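Local coordinates for SaTIE-TED (Staphylococcus aureus, PDB 6FX6), which is a thioester domain of a cell-surface protein, of unknown function, that probably lets the bacterium attach covalently to host targets through an internal thioester bond, at residues 148-153 and 235-240; 173-178 and 190-195; 195-200 and 230-235; 138-143 and 157-162. One frame throughout, in Å; residues are numbered along the deposited sequence.

Interaction 1: residues 148-153 and 235-240; sequences IKVGEK and LQVIKN
Strand 145-149 runs parallel to the end of strand 231-238, and three backbone hydrogen bonds join them. Ile148 uses both of its backbone polar groups. Ile148 N donates to Gln236 O at 3.1 Å, and this donor lies above the carbonyl plane. Ile148 O accepts from Ile238 N at 2.9 Å, nearly straight (173° at the hydrogen) and in the carbonyl plane. Val237 CA also directs its hydrogen at Ile148 O. Ile238 O then accepts from Val150 N at 3.2 Å, so the pairing runs one residue past the end of strand 145-149. Beyond it the chain turns, and Glu152 N bonds back to Lys149 O at 3.3 Å. Gly151 sits in this turn with a positive phi of 97°.

The side chains follow the register. Ile148 and Leu235 cross obliquely on the buried face, where Ile148 CG2 meets Leu235 CB at 3.9 Å. Val186 of strand 183-188 packs on both. Val150 CG2, beside its own backbone N, touches Val237 CG1 at 3.5 Å. On the other face Ile238 CB approaches Lys149 CG at 4.3 Å, at the solvent side. Lys239 points away from segment 148-153, and its NZ is held by the carbonyl oxygens of Lys190 and Ala192. Alternate residues of strand 231-238 give N and O to Ile148, as is typical of a parallel pair, here at the edge of a four-stranded mixed sheet.

Interaction 2: residues 173-178 and 190-195; sequences SGVNAK and KNAPDN
The backbones come together at one point, where Gly174 CA lies 4.3 Å from Ala192 CA, and no hydrogen bond links the two segments. This is the open end of a beta hairpin. Strands 175-180 and 183-188 form the hairpin, and the chain that leads from it into strand 195-201 folds back over the start of its first strand. Gly174 has a positive phi of 83° and shows its bare CA to the loop. A CB there would clash with Ala192 N and with the carbonyl carbon of Asn191, so the absence of a side chain permits the close approach. Asn191 CB reaches Gly174 CA at 4.2 Å. Its own backbone N is bound by the carboxylate of Asp189.

Ala192 CA directs its hydrogen at Ser173 O over 3.6 Å, with 152° at the hydrogen. Pro193 CD rests near Ser173 O at 3.9 Å. The Ala192 methyl is buried between the strand start and strand 231-238, where it also meets Val237. Val175 stands with CG1 anti to its backbone N (chi1 178°), which leaves CG2 beside that N and facing the loop. Outside the contact, Gly174 pairs with Asp189 through the backbone. Ala192 O accepts from Lys239 NZ, which ties the loop to the chain just past strand 231-238. At the centre, Ala192 CB lies 3.6 Å from Gly174 O and 3.8 Å from Val175 CG2.

Interaction 3: residues 195-200 and 230-235; sequences NATIHL and DSWLTL
A histidine and an aspartate join at one end of this antiparallel strand pair. His199 ND1 donates to Asp230 OD2 at 2.8 Å. The oxygen lies in the ring plane at its edge, but the donor stands above the carboxylate plane, and the two planes are 44° apart. Asp230 CG takes the crowded position between N and carbonyl carbon (chi1 62°), which sets the carboxylate alongside the ring. The charge would favour a protonated imidazole. Thr197 CG2 lies 3.5 Å above one face of the His199 ring, toward its rim. Further along this side of the sheet, Thr197 OG1 and Thr234 OG1 share a hydrogen bond of 2.9 Å in a non-hydrogen-bonded backbone pair.

Ala196, Ile198 and Leu200 exchange N-H and C=O with Leu235, Leu233 and Ser231. Ser231 N to Leu200 O is the most bent, at 137°. On the buried face, the side chains of Ile198 and Leu235 cross obliquely, CD1 to CD1 at 3.8 Å.

These strands are the middle two of the four-stranded mixed sheet. Strand 168-170 flanks 195-201, and strand 145-149 flanks 231-238. Val175, Val186 and Leu184 of the hairpin strands 175-180 and 183-188 pack against the buried face.

Interaction 4: residues 138-143 and 157-162; sequences RASFHK and VDTNNT
Asp158 and Phe141 cross at about a right angle, with ring and carboxylate planes 66° apart. Phe141 CE2 meets Asp158 CB at 3.8 Å, and the ring edge faces the backbone around Val157 O and Asp158 N. Phe141 CG sits in the crowded position (chi1 52°), and Ala139 CB sits above one face of the Phe141 ring, near the rim. Asp158 CG is anti to its backbone N (chi1 175°), which brings OD1 to the backbone N of Ser140 in the 139-142 turn.

Each carboxylate oxygen is gripped twice. Asp158 OD1 accepts from Ser140 N at 2.8 Å and from Asn160 N at 3.0 Å, both from above the carboxylate plane. The bond to Asn160 N closes an Asx turn. Asp158 OD2 takes Thr162 N from above the plane and Thr162 OG1 on its syn lone pair, at 2.5 Å. Four donors on a buried carboxylate would favour its charged form. Ser140 CB points to the other loop, and OG accepts from Thr159 N at 3.0 Å. Asn160 ND2 meets Arg138 O at 2.8 Å, nearly along the C=O axis.

Two type I turns, 139-142 and 158-161, are thus tied together. The first links helix 121-134 to strand 145-149, the second strand 154-157 to strand 168-170. Strand 231-238 lies beside the first turn, where Ser231 OG binds Ala139 N and Leu233 packs on Phe141.

Overall arrangement
All four contacts lie in the beta-rich part of the chain that follows helix 121-134. Interactions 1 and 3 share Leu235 and use successive parts of strand 231-238, with centres about 14 Å apart. Interaction 2 sits about 9 Å from interaction 1 between centres. Val237 N meets Asp194 O at 2.8 Å there. Interaction 2 also shares Asn195 with interaction 3, and Val175 CG2 packs on Ala196 CB at 3.8 Å. Interaction 4 joins the other end of strand 231-238, where Trp232 O lies 2.8 Å from Lys143 N. Interactions 2 and 4 do not touch; their nearest atoms are about 8 Å apart. Strand 145-149 begins just after segment 138-143 and ends within segment 148-153.

Interaction 1: residues 148-153 and 235-240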
loop_
_atom_site.group_PDB
_atom_site.type_symbol
_atom_site.label_atom_id
_atom_site.label_comp_id
_atom_site.label_asym_id
_atom_site.label_seq_id
_atom_site.Cartn_x
_atom_site.Cartn_y
_atom_site.Cartn_z
ATOM N N ILE A 148 -5.188 -19.992 26.847
ATOM C CA ILE A 148 -5.930 -21.024 26.123
ATOM C C ILE A 148 -5.344 -22.395 26.475
ATOM O O ILE A 148 -4.123 -22.569 26.474
ATOM C CB ILE A 148 -5.918 -20.763 24.591
ATOM C CG1 ILE A 148 -6.910 -21.686 23.872
ATOM C CG2 ILE A 148 -4.515 -20.904 23.998
ATOM C CD1 ILE A 148 -7.079 -21.378 22.404
ATOM N N LYS A 149 -6.213 -23.350 26.798
ATOM C CA LYS A 149 -5.778 -24.715 27.107
ATOM C C LYS A 149 -5.576 -25.510 25.828
ATOM O O LYS A 149 -6.326 -25.336 24.862
ATOM C CB LYS A 149 -6.791 -25.425 28.006
ATOM C CG LYS A 149 -7.000 -24.720 29.336
ATOM C CD LYS A 149 -7.427 -25.670 30.439
ATOM C CE LYS A 149 -7.419 -24.962 31.785
ATOM N NZ LYS A 149 -7.710 -25.893 32.908
ATOM N N VAL A 150 -4.559 -26.370 25.826
ATOM C CA VAL A 150 -4.298 -27.275 24.701
ATOM C C VAL A 150 -5.522 -28.153 24.447
ATOM O O VAL A 150 -6.097 -28.709 25.386
ATOM C CB VAL A 150 -3.040 -28.153 24.953
ATOM C CG1 VAL A 150 -2.990 -29.367 24.026
ATOM C CG2 VAL A 150 -1.776 -27.315 24.801
ATOM N N GLY A 151 -5.918 -28.251 23.179
ATOM C CA GLY A 151 -7.080 -29.037 22.777
ATOM C C GLY A 151 -8.338 -28.204 22.610
ATOM O O GLY A 151 -9.055 -28.369 21.625
ATOM N N GLU A 152 -8.601 -27.304 23.561
ATOM C CA GLU A 152 -9.871 -26.574 23.624
ATOM C C GLU A 152 -9.930 -25.426 22.617
ATOM O O GLU A 152 -9.118 -24.502 22.661
ATOM C CB GLU A 152 -10.116 -26.043 25.038
ATOM C CG GLU A 152 -10.216 -27.136 26.097
ATOM C CD GLU A 152 -10.608 -26.615 27.475
ATOM O OE1 GLU A 152 -10.378 -25.419 27.773
ATOM O OE2 GLU A 152 -11.148 -27.412 28.272
ATOM N N LYS A 153 -10.899 -25.494 21.712
ATOM C CA LYS A 153 -11.092 -24.458 20.708
ATOM C C LYS A 153 -11.534 -23.158 21.390
ATOM O O LYS A 153 -12.426 -23.167 22.241
ATOM C CB LYS A 153 -12.112 -24.913 19.651
ATOM C CG LYS A 153 -12.248 -23.952 18.473
ATOM C CD LYS A 153 -12.283 -24.649 17.114
ATOM C CE LYS A 153 -13.690 -24.968 16.643
ATOM N NZ LYS A 153 -13.703 -25.485 15.242
ATOM N N LEU A 235 -1.303 -15.959 22.389
ATOM C CA LEU A 235 -1.918 -16.995 23.216
ATOM C C LEU A 235 -0.920 -17.504 24.243
ATOM O O LEU A 235 0.218 -17.797 23.894
ATOM C CB LEU A 235 -2.359 -18.168 22.358
ATOM C CG LEU A 235 -3.308 -17.885 21.193
ATOM C CD1 LEU A 235 -3.422 -19.116 20.305
ATOM C CD2 LEU A 235 -4.676 -17.454 21.691
ATOM N N GLN A 236 -1.349 -17.603 25.499
ATOM C CA GLN A 236 -0.563 -18.243 26.547
ATOM C C GLN A 236 -1.060 -19.686 26.624
ATOM O O GLN A 236 -2.129 -19.954 27.177
ATOM C CB GLN A 236 -0.740 -17.518 27.882
ATOM C CG GLN A 236 -0.253 -16.074 27.881
ATOM C CD GLN A 236 -0.562 -15.327 29.177
ATOM O OE1 GLN A 236 -1.543 -15.618 29.869
ATOM N NE2 GLN A 236 0.274 -14.343 29.502
ATOM N N VAL A 237 -0.286 -20.607 26.051
ATOM C CA VAL A 237 -0.747 -21.980 25.838
ATOM C C VAL A 237 -0.524 -22.778 27.121
ATOM O O VAL A 237 0.615 -22.955 27.547
ATOM C CB VAL A 237 -0.034 -22.653 24.642
ATOM C CG1 VAL A 237 -0.671 -24.001 24.325
ATOM C CG2 VAL A 237 -0.085 -21.746 23.413
ATOM N N ILE A 238 -1.620 -23.240 27.724
ATOM C CA ILE A 238 -1.590 -23.962 29.001
ATOM C C ILE A 238 -1.490 -25.459 28.718
ATOM O O ILE A 238 -2.394 -26.037 28.118
ATOM C CB ILE A 238 -2.845 -23.657 29.853
ATOM C CG1 ILE A 238 -2.874 -22.170 30.224
ATOM C CG2 ILE A 238 -2.870 -24.519 31.119
ATOM C CD1 ILE A 238 -4.217 -21.683 30.723
ATOM N N LYS A 239 -0.395 -26.072 29.168
ATOM C CA LYS A 239 -0.072 -27.467 28.842
ATOM C C LYS A 239 -0.789 -28.454 29.756
ATOM O O LYS A 239 -1.459 -29.369 29.276
ATOM C CB LYS A 239 1.442 -27.703 28.926
ATOM C CG LYS A 239 2.282 -26.800 28.031
ATOM C CD LYS A 239 2.159 -27.174 26.563
ATOM C CE LYS A 239 2.720 -26.084 25.668
ATOM N NZ LYS A 239 2.501 -26.394 24.231
ATOM N N ASN A 240 -0.618 -28.267 31.066
ATOM C CA ASN A 240 -1.247 -29.106 32.102
ATOM C C ASN A 240 -0.899 -30.594 31.961
ATOM O O ASN A 240 0.273 -30.968 31.914
ATOM C CB ASN A 240 -2.775 -28.899 32.107
ATOM C CG ASN A 240 -3.464 -29.546 33.305
ATOM O OD1 ASN A 240 -2.857 -29.765 34.356
ATOM N ND2 ASN A 240 -4.749 -29.846 33.148
#

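Interaction 2: residues 173-178 and 190-195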
loop_
_atom_site.group_PDB
_atom_site.type_symbol
_atom_site.label_atom_id
_atom_site.label_comp_id
_atom_site.label_asym_id
_atom_site.label_seq_id
_atom_site.Cartn_x
_atom_site.Cartn_y
_atom_site.Cartn_z
ATOM N N SER A 173 3.771 -23.064 14.286
ATOM C CA SER A 173 3.402 -24.474 14.204
ATOM C C SER A 173 2.655 -24.904 15.473
ATOM O O SER A 173 2.969 -24.439 16.574
ATOM C CB SER A 173 4.654 -25.332 14.010
ATOM O OG SER A 173 4.304 -26.681 13.792
ATOM N N GLY A 174 1.651 -25.761 15.303
ATOM C CA GLY A 174 0.799 -26.211 16.404
ATOM C C GLY A 174 -0.339 -25.273 16.780
ATOM O O GLY A 174 -1.004 -25.494 17.793
ATOM N N VAL A 175 -0.570 -24.237 15.972
ATOM C CA VAL A 175 -1.689 -23.306 16.167
ATOM C C VAL A 175 -2.481 -23.215 14.866
ATOM O O VAL A 175 -1.902 -22.957 13.803
ATOM C CB VAL A 175 -1.211 -21.892 16.579
ATOM C CG1 VAL A 175 -2.393 -20.927 16.724
ATOM C CG2 VAL A 175 -0.428 -21.952 17.884
ATOM N N ASN A 176 -3.791 -23.447 14.961
ATOM C CA ASN A 176 -4.728 -23.238 13.855
ATOM C C ASN A 176 -5.549 -21.995 14.157
ATOM O O ASN A 176 -6.039 -21.829 15.273
ATOM C CB ASN A 176 -5.665 -24.435 13.682
ATOM C CG ASN A 176 -5.025 -25.571 12.921
ATOM O OD1 ASN A 176 -3.959 -26.060 13.297
ATOM N ND2 ASN A 176 -5.675 -26.007 11.846
ATOM N N ALA A 177 -5.703 -21.138 13.155
ATOM C CA ALA A 177 -6.418 -19.882 13.309
ATOM C C ALA A 177 -7.214 -19.584 12.051
ATOM O O ALA A 177 -6.638 -19.490 10.968
ATOM C CB ALA A 177 -5.443 -18.754 13.593
ATOM N N LYS A 178 -8.532 -19.435 12.210
ATOM C CA LYS A 178 -9.442 -19.087 11.117
ATOM C C LYS A 178 -10.339 -17.923 11.535
ATOM O O LYS A 178 -10.639 -17.749 12.721
ATOM C CB LYS A 178 -10.301 -20.302 10.730
ATOM C CG LYS A 178 -11.097 -20.102 9.445
ATOM C CD LYS A 178 -11.901 -21.326 9.030
ATOM C CE LYS A 178 -12.758 -20.995 7.815
ATOM N NZ LYS A 178 -13.509 -22.169 7.296
ATOM N N LYS A 190 -0.041 -29.316 21.666
ATOM C CA LYS A 190 1.199 -29.404 22.457
ATOM C C LYS A 190 2.464 -28.925 21.743
ATOM O O LYS A 190 3.430 -28.555 22.413
ATOM C CB LYS A 190 1.425 -30.832 22.966
ATOM C CG LYS A 190 0.423 -31.280 24.015
ATOM C CD LYS A 190 0.752 -32.668 24.526
ATOM C CE LYS A 190 -0.394 -33.249 25.334
ATOM N NZ LYS A 190 -0.088 -34.647 25.739
ATOM N N ASN A 191 2.469 -28.941 20.407
ATOM C CA ASN A 191 3.592 -28.397 19.632
ATOM C C ASN A 191 3.646 -26.875 19.631
ATOM O O ASN A 191 4.673 -26.308 19.270
ATOM C CB ASN A 191 3.561 -28.887 18.180
ATOM C CG ASN A 191 3.868 -30.364 18.046
ATOM O OD1 ASN A 191 4.218 -31.044 19.014
ATOM N ND2 ASN A 191 3.749 -30.867 16.826
ATOM N N ALA A 192 2.545 -26.218 19.993
ATOM C CA ALA A 192 2.520 -24.764 20.104
ATOM C C ALA A 192 3.513 -24.296 21.158
ATOM O O ALA A 192 3.606 -24.904 22.227
ATOM C CB ALA A 192 1.129 -24.274 20.464
ATOM N N PRO A 193 4.258 -23.214 20.868
ATOM C CA PRO A 193 5.123 -22.657 21.905
ATOM C C PRO A 193 4.277 -22.047 23.032
ATOM O O PRO A 193 3.071 -21.831 22.852
ATOM C CB PRO A 193 5.927 -21.596 21.156
ATOM C CG PRO A 193 5.031 -21.164 20.052
ATOM C CD PRO A 193 4.226 -22.366 19.661
ATOM N N ASP A 194 4.891 -21.801 24.184
ATOM C CA ASP A 194 4.144 -21.359 25.366
ATOM C C ASP A 194 3.468 -20.004 25.130
ATOM O O ASP A 194 2.324 -19.797 25.541
ATOM C CB ASP A 194 5.046 -21.322 26.606
ATOM C CG ASP A 194 5.487 -22.714 27.060
ATOM O OD1 ASP A 194 4.687 -23.671 26.961
ATOM O OD2 ASP A 194 6.638 -22.849 27.531
ATOM N N ASN A 195 4.167 -19.109 24.436
ATOM C CA ASN A 195 3.600 -17.845 24.000
ATOM C C ASN A 195 3.549 -17.844 22.477
ATOM O O ASN A 195 4.573 -17.671 21.817
ATOM C CB ASN A 195 4.430 -16.689 24.556
ATOM C CG ASN A 195 4.422 -16.663 26.073
ATOM O OD1 ASN A 195 5.345 -17.161 26.722
ATOM N ND2 ASN A 195 3.353 -16.132 26.647
#

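Interaction 3: residues 195-200 and 230-235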
loop_
_atom_site.group_PDB
_atom_site.type_symbol
_atom_site.label_atom_id
_atom_site.label_comp_id
_atom_site.label_asym_id
_atom_site.label_seq_id
_atom_site.Cartn_x
_atom_site.Cartn_y
_atom_site.Cartn_z
ATOM N N ASN A 195 4.167 -19.109 24.436
ATOM C CA ASN A 195 3.600 -17.845 24.000
ATOM C C ASN A 195 3.549 -17.844 22.477
ATOM O O ASN A 195 4.573 -17.671 21.817
ATOM C CB ASN A 195 4.430 -16.689 24.556
ATOM C CG ASN A 195 4.422 -16.663 26.073
ATOM O OD1 ASN A 195 5.345 -17.161 26.722
ATOM N ND2 ASN A 195 3.353 -16.132 26.647
ATOM N N ALA A 196 2.352 -18.068 21.932
ATOM C CA ALA A 196 2.142 -18.213 20.492
ATOM C C ALA A 196 1.381 -17.017 19.929
ATOM O O ALA A 196 0.224 -16.787 20.290
ATOM C CB ALA A 196 1.384 -19.496 20.210
ATOM N N THR A 197 2.029 -16.275 19.031
ATOM C CA THR A 197 1.471 -15.043 18.483
ATOM C C THR A 197 0.843 -15.277 17.106
ATOM O O THR A 197 1.497 -15.786 16.196
ATOM C CB THR A 197 2.548 -13.949 18.415
ATOM O OG1 THR A 197 2.992 -13.660 19.744
ATOM C CG2 THR A 197 2.010 -12.673 17.785
ATOM N N ILE A 198 -0.432 -14.898 16.989
ATOM C CA ILE A 198 -1.184 -14.933 15.741
ATOM C C ILE A 198 -1.197 -13.524 15.136
ATOM O O ILE A 198 -1.516 -12.561 15.830
ATOM C CB ILE A 198 -2.631 -15.417 15.992
ATOM C CG1 ILE A 198 -2.609 -16.863 16.507
ATOM C CG2 ILE A 198 -3.463 -15.305 14.722
ATOM C CD1 ILE A 198 -3.952 -17.406 16.946
ATOM N N HIS A 199 -0.854 -13.416 13.853
ATOM C CA HIS A 199 -0.859 -12.137 13.132
ATOM C C HIS A 199 -1.942 -12.134 12.075
ATOM O O HIS A 199 -1.975 -13.027 11.234
ATOM C CB HIS A 199 0.475 -11.891 12.419
ATOM C CG HIS A 199 1.672 -12.007 13.303
ATOM N ND1 HIS A 199 2.220 -10.926 13.957
ATOM C CD2 HIS A 199 2.449 -13.073 13.615
ATOM C CE1 HIS A 199 3.275 -11.324 14.649
ATOM N NE2 HIS A 199 3.436 -12.622 14.458
ATOM N N LEU A 200 -2.798 -11.115 12.106
ATOM C CA LEU A 200 -3.880 -10.940 11.131
ATOM C C LEU A 200 -3.542 -9.773 10.200
ATOM O O LEU A 200 -3.851 -8.626 10.508
ATOM C CB LEU A 200 -5.199 -10.681 11.861
ATOM C CG LEU A 200 -5.525 -11.644 13.001
ATOM C CD1 LEU A 200 -6.882 -11.277 13.592
ATOM C CD2 LEU A 200 -5.494 -13.094 12.539
ATOM N N ASP A 230 -0.698 -5.592 10.779
ATOM C CA ASP A 230 -1.415 -6.694 11.414
ATOM C C ASP A 230 -1.992 -6.323 12.766
ATOM O O ASP A 230 -1.361 -5.620 13.548
ATOM C CB ASP A 230 -0.537 -7.946 11.552
ATOM C CG ASP A 230 0.680 -7.734 12.424
ATOM O OD1 ASP A 230 1.414 -6.757 12.181
ATOM O OD2 ASP A 230 0.933 -8.561 13.325
ATOM N N SER A 231 -3.208 -6.792 13.022
ATOM C CA SER A 231 -3.685 -6.961 14.386
ATOM C C SER A 231 -3.066 -8.263 14.856
ATOM O O SER A 231 -3.023 -9.222 14.089
ATOM C CB SER A 231 -5.208 -7.040 14.437
ATOM O OG SER A 231 -5.775 -5.827 13.990
ATOM N N TRP A 232 -2.560 -8.294 16.089
ATOM C CA TRP A 232 -1.991 -9.514 16.646
ATOM C C TRP A 232 -2.438 -9.799 18.069
ATOM O O TRP A 232 -2.785 -8.897 18.844
ATOM C CB TRP A 232 -0.455 -9.526 16.541
ATOM C CG TRP A 232 0.273 -8.436 17.276
ATOM C CD1 TRP A 232 0.729 -7.264 16.746
ATOM C CD2 TRP A 232 0.669 -8.431 18.656
ATOM N NE1 TRP A 232 1.366 -6.523 17.707
ATOM C CE2 TRP A 232 1.344 -7.211 18.890
ATOM C CE3 TRP A 232 0.510 -9.330 19.718
ATOM C CZ2 TRP A 232 1.866 -6.866 20.148
ATOM C CZ3 TRP A 232 1.030 -8.986 20.978
ATOM C CH2 TRP A 232 1.704 -7.765 21.175
ATOM N N LEU A 233 -2.393 -11.085 18.390
ATOM C CA LEU A 233 -2.873 -11.625 19.647
ATOM C C LEU A 233 -1.928 -12.736 20.060
ATOM O O LEU A 233 -1.625 -13.626 19.248
ATOM C CB LEU A 233 -4.283 -12.167 19.429
ATOM C CG LEU A 233 -5.018 -12.935 20.530
ATOM C CD1 LEU A 233 -6.516 -12.700 20.421
ATOM C CD2 LEU A 233 -4.727 -14.421 20.472
ATOM N N THR A 234 -1.466 -12.696 21.310
ATOM C CA THR A 234 -0.564 -13.716 21.834
ATOM C C THR A 234 -1.338 -14.672 22.728
ATOM O O THR A 234 -1.959 -14.249 23.699
ATOM C CB THR A 234 0.615 -13.083 22.598
ATOM O OG1 THR A 234 1.370 -12.269 21.694
ATOM C CG2 THR A 234 1.545 -14.156 23.185
ATOM N N LEU A 235 -1.303 -15.959 22.389
ATOM C CA LEU A 235 -1.918 -16.995 23.216
ATOM C C LEU A 235 -0.920 -17.504 24.243
ATOM O O LEU A 235 0.218 -17.797 23.894
ATOM C CB LEU A 235 -2.359 -18.168 22.358
ATOM C CG LEU A 235 -3.308 -17.885 21.193
ATOM C CD1 LEU A 235 -3.422 -19.116 20.305
ATOM C CD2 LEU A 235 -4.676 -17.454 21.691
#

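Interaction 4: residues 138-143 and 157-162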
loop_
_atom_site.group_PDB
_atom_site.type_symbol
_atom_site.label_atom_id
_atom_site.label_comp_id
_atom_site.label_asym_id
_atom_site.label_seq_id
_atom_site.Cartn_x
_atom_site.Cartn_y
_atom_site.Cartn_z
ATOM N N ARG A 138 -7.318 -1.280 14.212
ATOM C CA ARG A 138 -6.846 -2.564 14.718
ATOM C C ARG A 138 -7.964 -3.260 15.481
ATOM O O ARG A 138 -8.875 -2.610 16.002
ATOM C CB ARG A 138 -5.632 -2.357 15.631
ATOM C CG ARG A 138 -4.416 -1.755 14.932
ATOM C CD ARG A 138 -3.768 -2.755 13.984
ATOM N NE ARG A 138 -2.605 -2.201 13.282
ATOM C CZ ARG A 138 -2.643 -1.458 12.169
ATOM N NH1 ARG A 138 -1.506 -1.029 11.638
ATOM N NH2 ARG A 138 -3.791 -1.132 11.580
ATOM N N ALA A 139 -7.891 -4.589 15.528
ATOM C CA ALA A 139 -8.845 -5.402 16.287
ATOM C C ALA A 139 -8.890 -5.017 17.764
ATOM O O ALA A 139 -7.927 -4.466 18.301
ATOM C CB ALA A 139 -8.507 -6.873 16.145
ATOM N N SER A 140 -10.013 -5.298 18.421
ATOM C CA SER A 140 -10.184 -4.964 19.845
ATOM C C SER A 140 -9.249 -5.769 20.756
ATOM O O SER A 140 -8.920 -5.328 21.856
ATOM C CB SER A 140 -11.634 -5.178 20.274
ATOM O OG SER A 140 -12.023 -6.531 20.095
ATOM N N PHE A 141 -8.825 -6.943 20.294
ATOM C CA PHE A 141 -7.864 -7.778 21.034
ATOM C C PHE A 141 -6.393 -7.549 20.631
ATOM O O PHE A 141 -5.519 -8.319 21.020
ATOM C CB PHE A 141 -8.255 -9.266 20.956
ATOM C CG PHE A 141 -8.502 -9.780 19.554
ATOM C CD1 PHE A 141 -7.452 -9.961 18.658
ATOM C CD2 PHE A 141 -9.794 -10.104 19.137
ATOM C CE1 PHE A 141 -7.688 -10.437 17.374
ATOM C CE2 PHE A 141 -10.031 -10.585 17.858
ATOM C CZ PHE A 141 -8.975 -10.752 16.975
ATOM N N HIS A 142 -6.124 -6.480 19.882
ATOM C CA HIS A 142 -4.773 -6.141 19.415
ATOM C C HIS A 142 -3.804 -5.955 20.580
ATOM O O HIS A 142 -4.106 -5.246 21.531
ATOM C CB HIS A 142 -4.826 -4.865 18.569
ATOM C CG HIS A 142 -3.521 -4.483 17.949
ATOM N ND1 HIS A 142 -2.749 -5.374 17.241
ATOM C CD2 HIS A 142 -2.870 -3.298 17.899
ATOM C CE1 HIS A 142 -1.672 -4.758 16.786
ATOM N NE2 HIS A 142 -1.720 -3.498 17.175
ATOM N N LYS A 143 -2.657 -6.622 20.488
ATOM C CA LYS A 143 -1.606 -6.637 21.521
ATOM C C LYS A 143 -1.940 -7.380 22.827
ATOM O O LYS A 143 -1.114 -7.385 23.735
ATOM C CB LYS A 143 -1.116 -5.223 21.886
ATOM C CG LYS A 143 -0.728 -4.322 20.731
ATOM C CD LYS A 143 -0.093 -3.052 21.280
ATOM C CE LYS A 143 -0.094 -1.914 20.279
ATOM N NZ LYS A 143 0.241 -0.620 20.941
ATOM N N VAL A 157 -13.750 -12.464 19.878
ATOM C CA VAL A 157 -14.572 -11.538 19.118
ATOM C C VAL A 157 -13.835 -10.213 18.971
ATOM O O VAL A 157 -13.343 -9.659 19.949
ATOM C CB VAL A 157 -15.934 -11.292 19.809
ATOM C CG1 VAL A 157 -16.768 -10.276 19.031
ATOM C CG2 VAL A 157 -16.698 -12.604 19.962
ATOM N N ASP A 158 -13.769 -9.716 17.741
ATOM C CA ASP A 158 -13.272 -8.375 17.460
ATOM C C ASP A 158 -14.442 -7.387 17.505
ATOM O O ASP A 158 -15.175 -7.251 16.531
ATOM C CB ASP A 158 -12.591 -8.338 16.086
ATOM C CG ASP A 158 -12.146 -6.936 15.677
ATOM O OD1 ASP A 158 -12.020 -6.057 16.554
ATOM O OD2 ASP A 158 -11.927 -6.717 14.466
ATOM N N THR A 159 -14.592 -6.687 18.625
ATOM C CA THR A 159 -15.632 -5.658 18.770
ATOM C C THR A 159 -15.372 -4.375 17.953
ATOM O O THR A 159 -16.270 -3.541 17.849
ATOM C CB THR A 159 -15.865 -5.277 20.252
ATOM O OG1 THR A 159 -14.624 -4.915 20.869
ATOM C CG2 THR A 159 -16.479 -6.440 21.013
ATOM N N ASN A 160 -14.169 -4.211 17.389
ATOM C CA ASN A 160 -13.876 -3.096 16.459
ATOM C C ASN A 160 -14.342 -3.320 15.008
ATOM O O ASN A 160 -14.225 -2.404 14.192
ATOM C CB ASN A 160 -12.371 -2.750 16.452
ATOM C CG ASN A 160 -11.982 -1.737 17.516
ATOM O OD1 ASN A 160 -12.653 -1.580 18.537
ATOM N ND2 ASN A 160 -10.871 -1.046 17.279
ATOM N N ASN A 161 -14.830 -4.521 14.677
ATOM C CA ASN A 161 -15.415 -4.808 13.358
ATOM C C ASN A 161 -14.387 -4.598 12.219
ATOM O O ASN A 161 -14.647 -3.881 11.244
ATOM C CB ASN A 161 -16.708 -3.969 13.167
ATOM C CG ASN A 161 -17.509 -4.353 11.921
ATOM O OD1 ASN A 161 -17.557 -5.518 11.517
ATOM N ND2 ASN A 161 -18.148 -3.359 11.311
ATOM N N THR A 162 -13.218 -5.223 12.360
ATOM C CA THR A 162 -12.127 -5.084 11.380
ATOM C C THR A 162 -11.706 -6.374 10.670
ATOM O O THR A 162 -10.887 -6.313 9.756
ATOM C CB THR A 162 -10.845 -4.509 12.030
ATOM O OG1 THR A 162 -10.340 -5.436 12.998
ATOM C CG2 THR A 162 -11.115 -3.158 12.692
#